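Long-range contacts in peptidoglycan glycosyltransferase (Atopobium parvulum, PDB 4OVD), which is a penicillin-binding protein that joins a dimerisation domain to a penicillin-binding transpeptidase-family domain within one chain: residues A[360-370]-A[397-408]; A[184-193]-A[208-219]. All coordinates share one frame; numbering follows the deposited sequence.

Contact 1 of 2, residues A[360-370]-A[397-408]; sequences ETQLIGDKRFA and LDQYEGPTGGNM
Gly405 and Asp366 bring the two backbones to a CA-CA distance of 5.6 Å, where helix 404-408 packs against both helices of 360-370. It crosses 360-364 nearly at right angles (98°, axes 9.4 Å apart) and runs at a shallower 47° to 366-370. With no side chain at Gly405 or Gly406, the carboxylate of Glu360 can lie flat along their backbone, and Asp366 OD1 comes to 3.5 Å from Gly405 CA. A water ties the loop in: it accepts from Gly405 N and lies within hydrogen-bonding distance of Asp366 OD2 (2.7 Å) and Glu401 O.

Phe369 is the apolar centre: with CG anti to the backbone N (chi1 -178°), its ring lies between the segments. Gly405 O lies over one face, while Tyr400 OH reaches the ring edge, 3.5 Å from Phe369 CD2. Tyr400 OH also touches Ala370 CB (3.3 Å); Leu397 CB meets the same methyl, while its CD1 and CD2 rest on the backbone at Asp366 and Lys367. Met408, a selenomethionine, places CB 3.4 Å from Phe369 CE2 and its selenium beside the ring's rim, almost in its plane, a Met-aromatic contact within a glycine-lined helix crossing of the transpeptidase-family domain.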
loop_
_atom_site.group_PDB
_atom_site.type_symbol
_atom_site.label_atom_id
_atom_site.label_comp_id
_atom_site.label_asym_id
_atom_site.label_seq_id
_atom_site.Cartn_x
_atom_site.Cartn_y
_atom_site.Cartn_z
ATOM N N GLU A 360 13.195 -14.500 -14.874
ATOM C CA GLU A 360 12.146 -15.467 -14.522
ATOM C C GLU A 360 12.139 -16.625 -15.441
ATOM O O GLU A 360 11.884 -17.730 -14.995
ATOM C CB GLU A 360 10.754 -14.821 -14.527
ATOM C CG GLU A 360 9.615 -15.629 -13.892
ATOM C CD GLU A 360 9.142 -16.809 -14.704
ATOM O OE1 GLU A 360 9.238 -16.744 -15.942
ATOM O OE2 GLU A 360 8.588 -17.754 -14.084
ATOM N N THR A 361 12.329 -16.399 -16.731
ATOM C CA THR A 361 12.198 -17.531 -17.640
ATOM C C THR A 361 13.429 -18.426 -17.684
ATOM O O THR A 361 13.287 -19.596 -17.788
ATOM C CB THR A 361 11.835 -17.116 -19.086
ATOM O OG1 THR A 361 12.842 -16.259 -19.574
ATOM C CG2 THR A 361 10.466 -16.391 -19.164
ATOM N N GLN A 362 14.632 -17.874 -17.600
ATOM C CA GLN A 362 15.842 -18.674 -17.696
ATOM C C GLN A 362 16.405 -19.132 -16.374
ATOM O O GLN A 362 17.131 -20.102 -16.338
ATOM C CB GLN A 362 16.922 -17.848 -18.378
ATOM C CG GLN A 362 16.506 -17.355 -19.759
ATOM C CD GLN A 362 16.293 -18.503 -20.733
ATOM O OE1 GLN A 362 15.262 -18.604 -21.400
ATOM N NE2 GLN A 362 17.224 -19.421 -20.737
ATOM N N LEU A 363 16.131 -18.420 -15.288
ATOM C CA LEU A 363 16.731 -18.794 -14.023
ATOM C C LEU A 363 15.742 -19.219 -12.962
ATOM O O LEU A 363 15.995 -20.196 -12.301
ATOM C CB LEU A 363 17.517 -17.621 -13.473
ATOM C CG LEU A 363 18.591 -17.119 -14.458
ATOM C CD1 LEU A 363 19.248 -15.883 -13.916
ATOM C CD2 LEU A 363 19.622 -18.225 -14.661
ATOM N N ILE A 364 14.657 -18.461 -12.753
ATOM C CA ILE A 364 13.750 -18.802 -11.644
ATOM C C ILE A 364 12.871 -19.959 -12.019
ATOM O O ILE A 364 12.821 -20.967 -11.291
ATOM C CB ILE A 364 12.923 -17.602 -11.183
ATOM C CG1 ILE A 364 13.851 -16.376 -10.958
ATOM C CG2 ILE A 364 12.083 -17.947 -9.948
ATOM C CD1 ILE A 364 13.112 -15.074 -10.683
ATOM N N GLY A 365 12.143 -19.843 -13.119
ATOM C CA GLY A 365 11.277 -20.940 -13.501
ATOM C C GLY A 365 9.942 -20.583 -12.891
ATOM O O GLY A 365 9.871 -19.941 -11.837
ATOM N N ASP A 366 8.870 -21.048 -13.519
ATOM C CA ASP A 366 7.521 -20.711 -13.079
ATOM C C ASP A 366 7.182 -21.248 -11.715
ATOM O O ASP A 366 6.552 -20.588 -10.931
ATOM C CB ASP A 366 6.514 -21.264 -14.105
ATOM C CG ASP A 366 6.520 -20.436 -15.380
ATOM O OD1 ASP A 366 7.167 -19.332 -15.390
ATOM O OD2 ASP A 366 5.843 -20.849 -16.331
ATOM N N LYS A 367 7.592 -22.467 -11.460
ATOM C CA LYS A 367 7.312 -23.094 -10.174
ATOM C C LYS A 367 7.851 -22.309 -8.991
ATOM O O LYS A 367 7.093 -22.060 -8.045
ATOM C CB LYS A 367 7.873 -24.520 -10.145
ATOM C CG LYS A 367 7.674 -25.201 -8.793
ATOM C CD LYS A 367 7.890 -26.705 -8.907
ATOM C CE LYS A 367 7.926 -27.303 -7.520
ATOM N NZ LYS A 367 8.010 -28.757 -7.650
ATOM N N ARG A 368 9.161 -21.988 -8.990
ATOM C CA ARG A 368 9.726 -21.214 -7.878
ATOM C C ARG A 368 9.164 -19.824 -7.883
ATOM O O ARG A 368 9.004 -19.219 -6.814
ATOM C CB ARG A 368 11.274 -21.196 -7.871
ATOM C CG ARG A 368 11.871 -22.537 -7.471
ATOM C CD ARG A 368 13.392 -22.574 -7.489
ATOM N NE ARG A 368 13.919 -22.356 -8.834
ATOM C CZ ARG A 368 15.068 -22.866 -9.252
ATOM N NH1 ARG A 368 15.751 -23.660 -8.437
ATOM N NH2 ARG A 368 15.508 -22.612 -10.503
ATOM N N PHE A 369 8.825 -19.316 -9.071
ATOM C CA PHE A 369 8.246 -17.986 -9.142
ATOM C C PHE A 369 6.894 -17.988 -8.479
ATOM O O PHE A 369 6.622 -17.174 -7.607
ATOM C CB PHE A 369 8.083 -17.507 -10.589
ATOM C CG PHE A 369 7.533 -16.103 -10.716
ATOM C CD1 PHE A 369 8.336 -14.985 -10.439
ATOM C CD2 PHE A 369 6.271 -15.899 -11.135
ATOM C CE1 PHE A 369 7.851 -13.743 -10.602
ATOM C CE2 PHE A 369 5.778 -14.617 -11.327
ATOM C CZ PHE A 369 6.577 -13.541 -11.084
ATOM N N ALA A 370 6.016 -18.875 -8.924
ATOM C CA ALA A 370 4.683 -18.948 -8.349
ATOM C C ALA A 370 4.745 -19.256 -6.842
ATOM O O ALA A 370 3.913 -18.780 -6.062
ATOM C CB ALA A 370 3.842 -19.962 -9.082
ATOM N N LEU A 397 -0.161 -21.421 -10.192
ATOM C CA LEU A 397 0.819 -22.112 -11.041
ATOM C C LEU A 397 0.169 -22.995 -12.094
ATOM O O LEU A 397 0.518 -22.884 -13.267
ATOM C CB LEU A 397 1.742 -22.984 -10.207
ATOM C CG LEU A 397 2.714 -23.832 -11.031
ATOM C CD1 LEU A 397 3.586 -22.916 -11.881
ATOM C CD2 LEU A 397 3.538 -24.733 -10.117
ATOM N N ASP A 398 -0.815 -23.809 -11.696
ATOM C CA ASP A 398 -1.456 -24.716 -12.658
ATOM C C ASP A 398 -2.260 -23.988 -13.723
ATOM O O ASP A 398 -2.650 -24.597 -14.687
ATOM C CB ASP A 398 -2.287 -25.842 -11.990
ATOM C CG ASP A 398 -3.507 -25.321 -11.257
ATOM O OD1 ASP A 398 -3.469 -24.166 -10.794
ATOM O OD2 ASP A 398 -4.502 -26.075 -11.122
ATOM N N GLN A 399 -2.503 -22.692 -13.565
ATOM C CA GLN A 399 -3.219 -21.943 -14.590
ATOM C C GLN A 399 -2.227 -21.179 -15.493
ATOM O O GLN A 399 -2.636 -20.537 -16.461
ATOM C CB GLN A 399 -4.167 -20.926 -13.956
ATOM C CG GLN A 399 -5.269 -21.431 -13.046
ATOM C CD GLN A 399 -6.046 -20.243 -12.420
ATOM O OE1 GLN A 399 -5.518 -19.509 -11.587
ATOM N NE2 GLN A 399 -7.317 -20.084 -12.797
ATOM N N TYR A 400 -0.926 -21.247 -15.212
ATOM C CA TYR A 400 0.027 -20.508 -16.034
ATOM C C TYR A 400 0.008 -21.041 -17.439
ATOM O O TYR A 400 -0.180 -22.222 -17.695
ATOM C CB TYR A 400 1.485 -20.602 -15.520
ATOM C CG TYR A 400 1.906 -19.684 -14.370
ATOM C CD1 TYR A 400 1.038 -19.351 -13.354
ATOM C CD2 TYR A 400 3.244 -19.295 -14.226
ATOM C CE1 TYR A 400 1.438 -18.569 -12.271
ATOM C CE2 TYR A 400 3.648 -18.486 -13.159
ATOM C CZ TYR A 400 2.746 -18.144 -12.167
ATOM O OH TYR A 400 3.144 -17.413 -11.073
ATOM N N GLU A 401 0.233 -20.146 -18.359
ATOM C CA GLU A 401 0.328 -20.539 -19.712
ATOM C C GLU A 401 1.684 -20.063 -20.176
ATOM O O GLU A 401 2.508 -19.569 -19.373
ATOM C CB GLU A 401 -0.861 -20.007 -20.500
ATOM C CG GLU A 401 -1.119 -18.526 -20.326
ATOM C CD GLU A 401 -2.426 -18.095 -20.961
ATOM O OE1 GLU A 401 -3.297 -18.980 -21.195
ATOM O OE2 GLU A 401 -2.583 -16.868 -21.184
ATOM N N GLY A 402 1.908 -20.186 -21.466
ATOM C CA GLY A 402 3.174 -19.835 -22.057
ATOM C C GLY A 402 3.863 -18.600 -21.560
ATOM O O GLY A 402 4.992 -18.696 -21.119
ATOM N N PRO A 403 3.192 -17.431 -21.640
ATOM C CA PRO A 403 3.829 -16.144 -21.252
ATOM C C PRO A 403 3.609 -15.618 -19.843
ATOM O O PRO A 403 4.093 -14.550 -19.538
ATOM C CB PRO A 403 3.154 -15.124 -22.206
ATOM C CG PRO A 403 1.848 -15.757 -22.618
ATOM C CD PRO A 403 1.893 -17.239 -22.317
ATOM N N THR A 404 2.898 -16.359 -19.011
ATOM C CA THR A 404 2.489 -15.893 -17.713
ATOM C C THR A 404 3.629 -15.496 -16.780
ATOM O O THR A 404 3.657 -14.360 -16.268
ATOM C CB THR A 404 1.624 -16.939 -17.008
ATOM O OG1 THR A 404 0.543 -17.368 -17.875
ATOM C CG2 THR A 404 1.085 -16.390 -15.763
ATOM N N GLY A 405 4.561 -16.418 -16.555
ATOM C CA GLY A 405 5.656 -16.146 -15.663
ATOM C C GLY A 405 6.469 -14.951 -16.132
ATOM O O GLY A 405 6.732 -14.034 -15.401
ATOM N N GLY A 406 6.866 -14.964 -17.386
ATOM C CA GLY A 406 7.682 -13.847 -17.919
ATOM C C GLY A 406 7.063 -12.504 -17.775
ATOM O O GLY A 406 7.744 -11.510 -17.486
ATOM N N ASN A 407 5.747 -12.447 -18.008
ATOM C CA ASN A 407 5.023 -11.189 -17.849
ATOM C C ASN A 407 4.866 -10.774 -16.395
ATOM O O ASN A 407 5.010 -9.601 -16.007
ATOM C CB ASN A 407 3.643 -11.265 -18.523
ATOM C CG ASN A 407 3.714 -11.356 -20.030
ATOM O OD1 ASN A 407 4.625 -10.878 -20.660
ATOM N ND2 ASN A 407 2.718 -12.003 -20.609
HETATM N N MSE A 408 4.495 -11.714 -15.565
HETATM C CA MSE A 408 4.365 -11.414 -14.139
HETATM C C MSE A 408 5.676 -10.939 -13.532
HETATM O O MSE A 408 5.682 -10.151 -12.570
HETATM C CB MSE A 408 3.958 -12.634 -13.344
HETATM C CG MSE A 408 2.468 -12.849 -13.611
HETATM SE SE MSE A 408 1.885 -14.486 -12.611
HETATM C CE MSE A 408 1.867 -13.502 -10.984
HETATM O O HOH W 1 4.743 -18.904 -17.774
#

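Contact 2 of 2, residues A[184-193]-A[208-219]; sequences ILAGTNGHMI and SNITEAQNGQDI
Ile184, near the end of helix 182-185, accepts a hydrogen bond at its O from Gln217 N (3.0 Å). Leu185 follows with a CH...O contact: Gly216 CA approaches Leu185 O at 3.1 Å, almost straight at 174°, a closeness helped by the bare alpha carbon of the glycine. The branch of Leu185 curls back as well, placing CD2 3.6 Å from Gln217 O.

Beyond Gly187 the chain is extended. Thr188 pairs with Gln214 in a single antiparallel bridge, Gln214 N reaching Thr188 O at 2.7 Å in the carbonyl plane. Asn189 turns away to bond Ala57 N through OD1. Gly190 bonds by backbone to Leu55; Ala213 CB lies against Gly190 N, and Gly190 CA comes close to Thr211 O, a spot where a side chain would not fit.

His191 and Thr211 form a hydrogen-bonded antiparallel pair, with Thr211 N 3.0 Å from His191 O. With OG1 of Thr211 anti to the backbone N (chi1 -172°), its CG2 is directed at the imidazole edge, 3.7 Å from His191 CD2. Met192, a selenomethionine, and Ile210 are the next, non-hydrogen-bonded pair; they project from the other face, and Met192 CG presses tightly on Ile210 CG1 at 3.5 Å. Ile193 N then donates to Asn209 O, very straight at 176°.

The polar bonds between these two antiparallel extended segments are all main-chain, so the pairing probably depends little on side-chain identity, apart from the glycines at the close approaches.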
loop_
_atom_site.group_PDB
_atom_site.type_symbol
_atom_site.label_atom_id
_atom_site.label_comp_id
_atom_site.label_asym_id
_atom_site.label_seq_id
_atom_site.Cartn_x
_atom_site.Cartn_y
_atom_site.Cartn_z
ATOM N N ILE A 184 -17.452 -3.650 18.241
ATOM C CA ILE A 184 -16.815 -3.264 19.465
ATOM C C ILE A 184 -17.043 -1.784 19.736
ATOM O O ILE A 184 -17.170 -1.384 20.874
ATOM C CB ILE A 184 -15.367 -3.816 19.629
ATOM C CG1 ILE A 184 -14.373 -3.161 18.705
ATOM C CG2 ILE A 184 -15.361 -5.335 19.468
ATOM C CD1 ILE A 184 -13.995 -1.805 19.203
ATOM N N LEU A 185 -17.171 -0.947 18.718
ATOM C CA LEU A 185 -17.401 0.523 18.952
ATOM C C LEU A 185 -18.848 0.838 19.423
ATOM O O LEU A 185 -19.112 1.831 20.143
ATOM C CB LEU A 185 -17.183 1.270 17.651
ATOM C CG LEU A 185 -15.741 1.418 17.241
ATOM C CD1 LEU A 185 -15.537 1.881 15.821
ATOM C CD2 LEU A 185 -15.124 2.417 18.218
ATOM N N ALA A 186 -19.796 0.049 18.941
ATOM C CA ALA A 186 -21.231 0.236 19.296
ATOM C C ALA A 186 -21.449 -0.333 20.675
ATOM O O ALA A 186 -20.963 -1.409 21.030
ATOM C CB ALA A 186 -22.128 -0.508 18.314
ATOM N N GLY A 187 -22.186 0.351 21.496
ATOM C CA GLY A 187 -22.372 -0.256 22.776
ATOM C C GLY A 187 -23.672 -0.934 22.623
ATOM O O GLY A 187 -24.089 -1.227 21.511
ATOM N N THR A 188 -24.347 -1.056 23.747
ATOM C CA THR A 188 -25.645 -1.645 23.823
ATOM C C THR A 188 -26.519 -0.667 24.554
ATOM O O THR A 188 -26.210 -0.279 25.692
ATOM C CB THR A 188 -25.589 -2.927 24.663
ATOM O OG1 THR A 188 -24.601 -3.807 24.102
ATOM C CG2 THR A 188 -26.956 -3.588 24.695
ATOM N N ASN A 189 -27.606 -0.274 23.924
ATOM C CA ASN A 189 -28.490 0.660 24.552
ATOM C C ASN A 189 -29.130 0.129 25.830
ATOM O O ASN A 189 -29.187 -1.082 26.032
ATOM C CB ASN A 189 -29.578 1.024 23.585
ATOM C CG ASN A 189 -29.086 1.899 22.455
ATOM O OD1 ASN A 189 -28.093 2.633 22.585
ATOM N ND2 ASN A 189 -29.852 1.916 21.375
ATOM N N GLY A 190 -29.544 1.060 26.691
ATOM C CA GLY A 190 -30.264 0.753 27.922
ATOM C C GLY A 190 -31.748 0.964 27.668
ATOM O O GLY A 190 -32.148 1.430 26.582
ATOM N N HIS A 191 -32.574 0.621 28.656
ATOM C CA HIS A 191 -34.007 0.808 28.549
ATOM C C HIS A 191 -34.665 1.107 29.872
ATOM O O HIS A 191 -34.331 0.494 30.873
ATOM C CB HIS A 191 -34.691 -0.453 28.001
ATOM C CG HIS A 191 -34.063 -0.972 26.758
ATOM N ND1 HIS A 191 -34.286 -0.402 25.525
ATOM C CD2 HIS A 191 -33.166 -1.967 26.564
ATOM C CE1 HIS A 191 -33.567 -1.038 24.618
ATOM N NE2 HIS A 191 -32.890 -2.001 25.219
HETATM N N MSE A 192 -35.594 2.058 29.855
HETATM C CA MSE A 192 -36.418 2.424 31.009
HETATM C C MSE A 192 -37.764 1.955 30.518
HETATM O O MSE A 192 -38.314 2.537 29.567
HETATM C CB MSE A 192 -36.554 3.915 31.228
HETATM C CG MSE A 192 -35.699 4.420 32.375
HETATM SE SE MSE A 192 -36.031 6.342 32.409
HETATM C CE MSE A 192 -34.170 6.937 32.628
ATOM N N ILE A 193 -38.269 0.881 31.120
ATOM C CA ILE A 193 -39.568 0.283 30.748
ATOM C C ILE A 193 -40.790 0.921 31.461
ATOM O O ILE A 193 -40.918 0.877 32.686
ATOM C CB ILE A 193 -39.502 -1.248 30.964
ATOM C CG1 ILE A 193 -38.421 -1.824 30.032
ATOM C CG2 ILE A 193 -40.855 -1.907 30.685
ATOM C CD1 ILE A 193 -38.118 -3.293 30.220
ATOM N N SER A 208 -41.335 -0.016 36.333
ATOM C CA SER A 208 -40.296 0.089 37.341
ATOM C C SER A 208 -38.984 -0.644 37.032
ATOM O O SER A 208 -38.345 -1.132 37.951
ATOM C CB SER A 208 -40.850 -0.404 38.669
ATOM O OG SER A 208 -39.837 -0.684 39.597
ATOM N N ASN A 209 -38.566 -0.727 35.768
ATOM C CA ASN A 209 -37.343 -1.479 35.467
ATOM C C ASN A 209 -36.383 -0.907 34.445
ATOM O O ASN A 209 -36.757 -0.532 33.359
ATOM C CB ASN A 209 -37.643 -2.940 35.187
ATOM C CG ASN A 209 -37.830 -3.730 36.461
ATOM O OD1 ASN A 209 -36.866 -3.989 37.195
ATOM N ND2 ASN A 209 -39.080 -4.096 36.754
ATOM N N ILE A 210 -35.125 -0.860 34.837
ATOM C CA ILE A 210 -34.134 -0.123 34.120
ATOM C C ILE A 210 -32.927 -0.978 33.904
ATOM O O ILE A 210 -32.468 -1.649 34.796
ATOM C CB ILE A 210 -33.756 1.140 34.889
ATOM C CG1 ILE A 210 -34.923 2.108 34.877
ATOM C CG2 ILE A 210 -32.577 1.832 34.259
ATOM C CD1 ILE A 210 -35.084 2.900 36.142
ATOM N N THR A 211 -32.419 -0.934 32.693
ATOM C CA THR A 211 -31.228 -1.653 32.350
ATOM C C THR A 211 -30.234 -0.688 31.751
ATOM O O THR A 211 -30.576 0.213 31.025
ATOM C CB THR A 211 -31.531 -2.798 31.380
ATOM O OG1 THR A 211 -30.362 -3.595 31.209
ATOM C CG2 THR A 211 -31.965 -2.255 30.051
ATOM N N GLU A 212 -28.991 -0.888 32.090
ATOM C CA GLU A 212 -27.950 0.044 31.741
ATOM C C GLU A 212 -27.521 0.005 30.301
ATOM O O GLU A 212 -27.560 -1.028 29.663
ATOM C CB GLU A 212 -26.733 -0.268 32.600
ATOM C CG GLU A 212 -25.699 0.825 32.616
ATOM C CD GLU A 212 -24.469 0.398 33.362
ATOM O OE1 GLU A 212 -24.330 -0.843 33.494
ATOM O OE2 GLU A 212 -23.671 1.284 33.803
ATOM N N ALA A 213 -27.160 1.169 29.776
ATOM C CA ALA A 213 -26.579 1.248 28.461
ATOM C C ALA A 213 -25.122 0.836 28.671
ATOM O O ALA A 213 -24.535 1.147 29.714
ATOM C CB ALA A 213 -26.638 2.659 27.940
ATOM N N GLN A 214 -24.552 0.053 27.757
ATOM C CA GLN A 214 -23.114 -0.276 27.859
ATOM C C GLN A 214 -22.517 0.518 26.690
ATOM O O GLN A 214 -22.857 0.269 25.534
ATOM C CB GLN A 214 -22.783 -1.784 27.720
ATOM C CG GLN A 214 -23.339 -2.719 28.796
ATOM C CD GLN A 214 -24.789 -3.149 28.560
ATOM O OE1 GLN A 214 -25.169 -3.534 27.449
ATOM N NE2 GLN A 214 -25.589 -3.149 29.623
ATOM N N ASN A 215 -21.685 1.502 26.974
ATOM C CA ASN A 215 -21.055 2.298 25.904
ATOM C C ASN A 215 -20.035 1.454 25.151
ATOM O O ASN A 215 -19.571 0.427 25.632
ATOM C CB ASN A 215 -20.433 3.552 26.474
ATOM C CG ASN A 215 -21.459 4.413 27.200
ATOM O OD1 ASN A 215 -21.184 4.946 28.272
ATOM N ND2 ASN A 215 -22.667 4.481 26.659
ATOM N N GLY A 216 -19.740 1.832 23.928
ATOM C CA GLY A 216 -18.805 1.048 23.163
ATOM C C GLY A 216 -17.400 1.184 23.708
ATOM O O GLY A 216 -17.133 2.056 24.516
ATOM N N GLN A 217 -16.510 0.330 23.231
ATOM C CA GLN A 217 -15.118 0.355 23.647
ATOM C C GLN A 217 -14.273 1.308 22.827
ATOM O O GLN A 217 -14.397 1.391 21.607
ATOM C CB GLN A 217 -14.517 -1.036 23.530
ATOM C CG GLN A 217 -14.873 -1.940 24.692
ATOM C CD GLN A 217 -14.161 -3.281 24.606
ATOM O OE1 GLN A 217 -14.115 -3.922 23.540
ATOM N NE2 GLN A 217 -13.621 -3.729 25.741
ATOM N N ASP A 218 -13.408 2.025 23.496
ATOM C CA ASP A 218 -12.500 2.957 22.846
ATOM C C ASP A 218 -11.479 2.232 22.004
ATOM O O ASP A 218 -11.167 1.061 22.250
ATOM C CB ASP A 218 -11.823 3.824 23.880
ATOM C CG ASP A 218 -12.818 4.656 24.636
ATOM O OD1 ASP A 218 -13.908 4.898 24.065
ATOM O OD2 ASP A 218 -12.536 5.047 25.778
ATOM N N ILE A 219 -11.041 2.912 20.956
ATOM C CA ILE A 219 -10.091 2.353 20.032
ATOM C C ILE A 219 -8.985 3.370 19.825
ATOM O O ILE A 219 -9.262 4.571 19.726
ATOM C CB ILE A 219 -10.806 2.071 18.687
ATOM C CG1 ILE A 219 -10.649 0.632 18.275
ATOM C CG2 ILE A 219 -10.501 3.086 17.610
ATOM C CD1 ILE A 219 -11.270 -0.295 19.311
#

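In the fold
The two contacts sit on opposite sides of the chain's centre, contact 1 about 25 Å and contact 2 about 37 Å from it. Their own centres are about 56 Å apart and their nearest atoms about 34 Å, so they do not touch. In sequence they follow in series: contact 2 closes before contact 1 opens. Contact 1 joins helices inside the transpeptidase-family domain, with helix 298-307 also packing on Ile364 and Phe369. Contact 2 belongs to the elongated other end, where strand 53-55 completes a three-stranded sheet on the far side of 190-192, and Ile219 leads into the mixed sheet that includes strand 440-443.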